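Local coordinates for protein polyisoprenyl-teichoic acid--peptidoglycan teichoic acid transferase TagV (Bacillus subtilis, PDB 6UF3) that belongs to the LytR-CpsA-Psr family of bacterial cell-envelope proteins, at residues A[60-63]-A[64-68]; A[166-169]-A[170-174]. All blocks are in the same frame, centred on the assembly; numbering follows the deposited sequence.

Contacts 1 and 2 are both local, one at the exit of a short strand and the other inside a long helix, and both fall within the LytR-CpsA-Psr family region of the chain. Their centres lie 28 Å apart on opposite sides of the chain's centre, and their nearest atoms stay about 15 Å from one another. Contact 1 comes first along the chain: residues 60-68 leave strand 62-63 of a two-stranded antiparallel sheet and lead toward helix 72-84. Residues 166-174 of contact 2 belong to helix 158-177, whose side chains meet strands 25-34 and 39-44 of the six-stranded mixed sheet. One therefore shapes the turn between a small sheet and helix 72-84, the other belongs to a helix lying on the main sheet, and they do not touch.

Contact 1: A[60-63]-A[64-68]; sequences SKTK and INAAY
Thr62 meets the following turn lightly, its methyl CG2 standing 4.4 Å from Ala66 CB. Its backbone pairs with Val51, which joins strand 62-63 to strand 50-51 in a small antiparallel sheet. Lys63, the next residue, carries most of the contact. Its carbonyl oxygen O accepts a hydrogen bond from Ala66 N at 3.1 Å, with an N-H...O angle of 154°. The donor sits above the carbonyl plane, 51° out of it, as the type I beta turn of residues 63-66 brings the amide back over the peptide. Ala66 CB also leans on this carbonyl, 3.5 Å from Lys63 O. One residue later the pattern repeats, Ala67 N bonding to Ile64 O at 3.0 Å in an overlapping second turn of the same type.

The side chain of Lys63 runs alongside that of Asn65, both pointing the same way. Asn65 CG occupies the position between its own backbone N and carbonyl carbon (chi1 68°), which swings OD1 back to 3.3 Å from Lys63 CB. OD1 accepts a weak hydrogen bond from Arg24 NH2. Beyond CG the lysine is fully extended and carries NZ away from the turn to a salt bridge with Asp48. Ile64 CB rests 3.7 Å from Lys63 C, and its side chain touches Val51 of strand 50-51.

Here the backbone makes the turn while the polar ends reach beyond it. The Lys63-Ala66 bond satisfies a carbonyl at the end of the strand, and the extended lysine places its charge beside Asp48, where the carboxylate would probably stabilise the ammonium. With Asn65 also bonded through its backbone to Ser25 and Arg47, the turn is tied to neighbouring parts of the chain by both main-chain and side-chain polar groups.

Contact 2: A[166-169]-A[170-174]; sequences QILN and ALIDR
Four successive backbone hydrogen bonds join residues 166-169 to the turn that follows. Ala170 N donates to Gln166 O, Leu171 N to Ile167 O, Ile172 N to Leu168 O, and Asp173 N to Asn169 O, at 2.9 to 3.0 Å between N and O in all four. The N-H...O angles run from 151° at Ala170 to 164° at Ile172.

Apolar contacts follow the same four-residue step. Leu171 CD1 comes to 4.2 Å from Ile167 CG2, while Leu171 CG lies beyond the carbonyl oxygen, 3.6 Å from Ile167 O. On the neighbouring face Leu168 and Ile172 cross obliquely, with Ile172 CD1 at 4.2 Å from Leu168 CG. Ile172 CG1 is anti to its own carbonyl carbon (chi1 -69°), which lays this branch back along the helix, 3.3 Å from Leu168 O. Both residues of this second pair touch Met42 of strand 39-44, and Leu168 also reaches Ile29 and Val31 of strand 25-34. Leu171 and Ala170 meet Ile109 of strand 109-113.

Among the polar side chains, Asp173 folds back toward the preceding turn, its CG 3.3 Å from Asn169 O. OD2 of Asp173, 3.4 Å from Asn169 O, makes no bond there, since both are acceptors. The carboxylate finds its partner outside the helix, OD1 accepting a hydrogen bond from Ser216 N. Gln166 similarly directs its amide outward: NE2 bonds to Asp112 O and OE1 to Tyr146 OH, so both ends of the amide are engaged and its flip is defined.

The i to i+4 bonds define an alpha-helix, and the contacts of Leu168 and Ile172 with Met42, and of Leu168 with Ile29 and Val31, lay helix 158-177 on the mixed sheet of this LytR-CpsA-Psr family protein.

Contact 1: A[60-63]-A[64-68]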
loop_
_atom_site.group_PDB
_atom_site.type_symbol
_atom_site.label_atom_id
_atom_site.label_comp_id
_atom_site.label_asym_id
_atom_site.label_seq_id
_atom_site.Cartn_x
_atom_site.Cartn_y
_atom_site.Cartn_z
ATOM N N SER A 60 -1.221 25.273 -5.007
ATOM C CA SER A 60 0.010 24.709 -5.530
ATOM C C SER A 60 0.104 23.225 -5.205
ATOM O O SER A 60 -0.493 22.730 -4.247
ATOM C CB SER A 60 1.215 25.432 -4.938
ATOM O OG SER A 60 1.139 25.426 -3.523
ATOM N N LYS A 61 0.878 22.515 -6.021
ATOM C CA LYS A 61 1.128 21.104 -5.781
ATOM C C LYS A 61 1.899 20.902 -4.484
ATOM O O LYS A 61 2.692 21.745 -4.065
ATOM C CB LYS A 61 1.917 20.502 -6.942
ATOM C CG LYS A 61 1.132 20.360 -8.225
ATOM C CD LYS A 61 2.061 19.976 -9.365
ATOM C CE LYS A 61 1.285 19.586 -10.603
ATOM N NZ LYS A 61 2.216 19.365 -11.752
ATOM N N THR A 62 1.678 19.753 -3.858
ATOM C CA THR A 62 2.383 19.412 -2.638
ATOM C C THR A 62 2.669 17.920 -2.666
ATOM O O THR A 62 2.396 17.240 -3.655
ATOM C CB THR A 62 1.578 19.847 -1.407
ATOM O OG1 THR A 62 2.387 19.724 -0.234
ATOM C CG2 THR A 62 0.317 19.030 -1.268
ATOM N N LYS A 63 3.250 17.411 -1.587
ATOM C CA LYS A 63 3.561 15.989 -1.529
ATOM C C LYS A 63 2.289 15.187 -1.295
ATOM O O LYS A 63 1.413 15.607 -0.549
ATOM C CB LYS A 63 4.559 15.707 -0.412
ATOM C CG LYS A 63 5.849 16.440 -0.530
ATOM C CD LYS A 63 6.743 16.088 0.631
ATOM C CE LYS A 63 7.967 16.952 0.636
ATOM N NZ LYS A 63 9.040 16.373 1.481
ATOM N N ILE A 64 2.194 14.012 -1.926
ATOM C CA ILE A 64 0.940 13.268 -1.831
ATOM C C ILE A 64 0.678 12.811 -0.396
ATOM O O ILE A 64 -0.481 12.666 0.012
ATOM C CB ILE A 64 0.926 12.091 -2.825
ATOM C CG1 ILE A 64 -0.486 11.508 -2.917
ATOM C CG2 ILE A 64 1.965 11.025 -2.454
ATOM C CD1 ILE A 64 -0.708 10.605 -4.131
ATOM N N ASN A 65 1.729 12.627 0.406
ATOM C CA ASN A 65 1.511 12.151 1.770
ATOM C C ASN A 65 0.806 13.185 2.637
ATOM O O ASN A 65 0.258 12.824 3.686
ATOM C CB ASN A 65 2.833 11.713 2.412
ATOM C CG ASN A 65 3.784 12.858 2.672
ATOM O OD1 ASN A 65 3.566 13.986 2.236
ATOM N ND2 ASN A 65 4.859 12.567 3.387
ATOM N N ALA A 66 0.776 14.451 2.213
ATOM C CA ALA A 66 0.033 15.453 2.969
ATOM C C ALA A 66 -1.474 15.319 2.787
ATOM O O ALA A 66 -2.224 15.898 3.582
ATOM C CB ALA A 66 0.481 16.862 2.572
ATOM N N ALA A 67 -1.936 14.567 1.776
ATOM C CA ALA A 67 -3.377 14.481 1.540
ATOM C C ALA A 67 -4.113 13.951 2.764
ATOM O O ALA A 67 -5.179 14.454 3.119
ATOM C CB ALA A 67 -3.676 13.595 0.327
ATOM N N TYR A 68 -3.572 12.910 3.405
ATOM C CA TYR A 68 -4.243 12.342 4.568
ATOM C C TYR A 68 -4.309 13.348 5.700
ATOM O O TYR A 68 -5.257 13.333 6.488
ATOM C CB TYR A 68 -3.529 11.064 5.018
ATOM C CG TYR A 68 -4.401 10.109 5.812
ATOM C CD1 TYR A 68 -4.514 10.236 7.181
ATOM C CD2 TYR A 68 -5.091 9.077 5.188
ATOM C CE1 TYR A 68 -5.308 9.378 7.926
ATOM C CE2 TYR A 68 -5.892 8.204 5.928
ATOM C CZ TYR A 68 -5.994 8.362 7.292
ATOM O OH TYR A 68 -6.779 7.510 8.049
#

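Contact 2: A[166-169]-A[170-174]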
loop_
_atom_site.group_PDB
_atom_site.type_symbol
_atom_site.label_atom_id
_atom_site.label_comp_id
_atom_site.label_asym_id
_atom_site.label_seq_id
_atom_site.Cartn_x
_atom_site.Cartn_y
_atom_site.Cartn_z
ATOM N N GLN A 166 7.136 -5.687 -0.541
ATOM C CA GLN A 166 7.512 -7.043 -0.123
ATOM C C GLN A 166 6.565 -7.592 0.941
ATOM O O GLN A 166 6.160 -8.766 0.894
ATOM C CB GLN A 166 8.942 -7.028 0.410
ATOM C CG GLN A 166 9.863 -8.057 -0.176
ATOM C CD GLN A 166 11.257 -7.952 0.401
ATOM O OE1 GLN A 166 11.589 -6.979 1.081
ATOM N NE2 GLN A 166 12.078 -8.959 0.145
ATOM N N ILE A 167 6.225 -6.763 1.933
ATOM C CA ILE A 167 5.299 -7.187 2.984
ATOM C C ILE A 167 3.934 -7.514 2.390
ATOM O O ILE A 167 3.323 -8.542 2.711
ATOM C CB ILE A 167 5.200 -6.099 4.069
ATOM C CG1 ILE A 167 6.495 -6.053 4.878
ATOM C CG2 ILE A 167 3.984 -6.313 4.987
ATOM C CD1 ILE A 167 6.735 -4.709 5.543
ATOM N N LEU A 168 3.422 -6.626 1.526
ATOM C CA LEU A 168 2.103 -6.874 0.947
ATOM C C LEU A 168 2.106 -8.125 0.072
ATOM O O LEU A 168 1.145 -8.900 0.083
ATOM C CB LEU A 168 1.635 -5.662 0.144
ATOM C CG LEU A 168 0.238 -5.720 -0.477
ATOM C CD1 LEU A 168 -0.834 -5.988 0.565
ATOM C CD2 LEU A 168 -0.024 -4.376 -1.198
ATOM N N ASN A 169 3.179 -8.337 -0.693
ATOM C CA ASN A 169 3.296 -9.557 -1.487
ATOM C C ASN A 169 3.279 -10.785 -0.593
ATOM O O ASN A 169 2.661 -11.803 -0.934
ATOM C CB ASN A 169 4.586 -9.544 -2.315
ATOM C CG ASN A 169 4.499 -8.629 -3.536
ATOM O OD1 ASN A 169 3.414 -8.267 -3.979
ATOM N ND2 ASN A 169 5.649 -8.261 -4.076
ATOM N N ALA A 170 3.959 -10.713 0.556
ATOM C CA ALA A 170 3.984 -11.865 1.456
ATOM C C ALA A 170 2.601 -12.157 2.022
ATOM O O ALA A 170 2.208 -13.325 2.165
ATOM C CB ALA A 170 4.994 -11.623 2.578
ATOM N N LEU A 171 1.847 -11.106 2.349
ATOM C CA LEU A 171 0.469 -11.304 2.802
ATOM C C LEU A 171 -0.392 -11.926 1.705
ATOM O O LEU A 171 -1.206 -12.818 1.971
ATOM C CB LEU A 171 -0.123 -9.964 3.262
ATOM C CG LEU A 171 0.445 -9.452 4.590
ATOM C CD1 LEU A 171 0.105 -7.981 4.839
ATOM C CD2 LEU A 171 -0.016 -10.323 5.764
ATOM N N ILE A 172 -0.245 -11.443 0.465
ATOM C CA ILE A 172 -0.988 -12.022 -0.652
ATOM C C ILE A 172 -0.648 -13.496 -0.813
ATOM O O ILE A 172 -1.529 -14.330 -1.047
ATOM C CB ILE A 172 -0.702 -11.233 -1.947
ATOM C CG1 ILE A 172 -1.320 -9.837 -1.862
ATOM C CG2 ILE A 172 -1.227 -11.992 -3.166
ATOM C CD1 ILE A 172 -0.864 -8.878 -2.942
ATOM N N ASP A 173 0.636 -13.839 -0.708
ATOM C CA ASP A 173 1.042 -15.232 -0.861
ATOM C C ASP A 173 0.472 -16.088 0.254
ATOM O O ASP A 173 0.022 -17.218 0.015
ATOM C CB ASP A 173 2.569 -15.337 -0.898
ATOM C CG ASP A 173 3.141 -14.845 -2.210
ATOM O OD1 ASP A 173 2.387 -14.890 -3.194
ATOM O OD2 ASP A 173 4.312 -14.412 -2.254
ATOM N N ARG A 174 0.471 -15.562 1.480
ATOM C CA ARG A 174 -0.094 -16.313 2.593
ATOM C C ARG A 174 -1.575 -16.581 2.370
ATOM O O ARG A 174 -2.036 -17.719 2.502
ATOM C CB ARG A 174 0.122 -15.566 3.904
ATOM C CG ARG A 174 -0.657 -16.186 5.029
ATOM C CD ARG A 174 0.048 -17.443 5.493
ATOM N NE ARG A 174 1.335 -17.093 6.072
ATOM C CZ ARG A 174 1.473 -16.580 7.289
ATOM N NH1 ARG A 174 2.676 -16.271 7.752
ATOM N NH2 ARG A 174 0.402 -16.383 8.045
#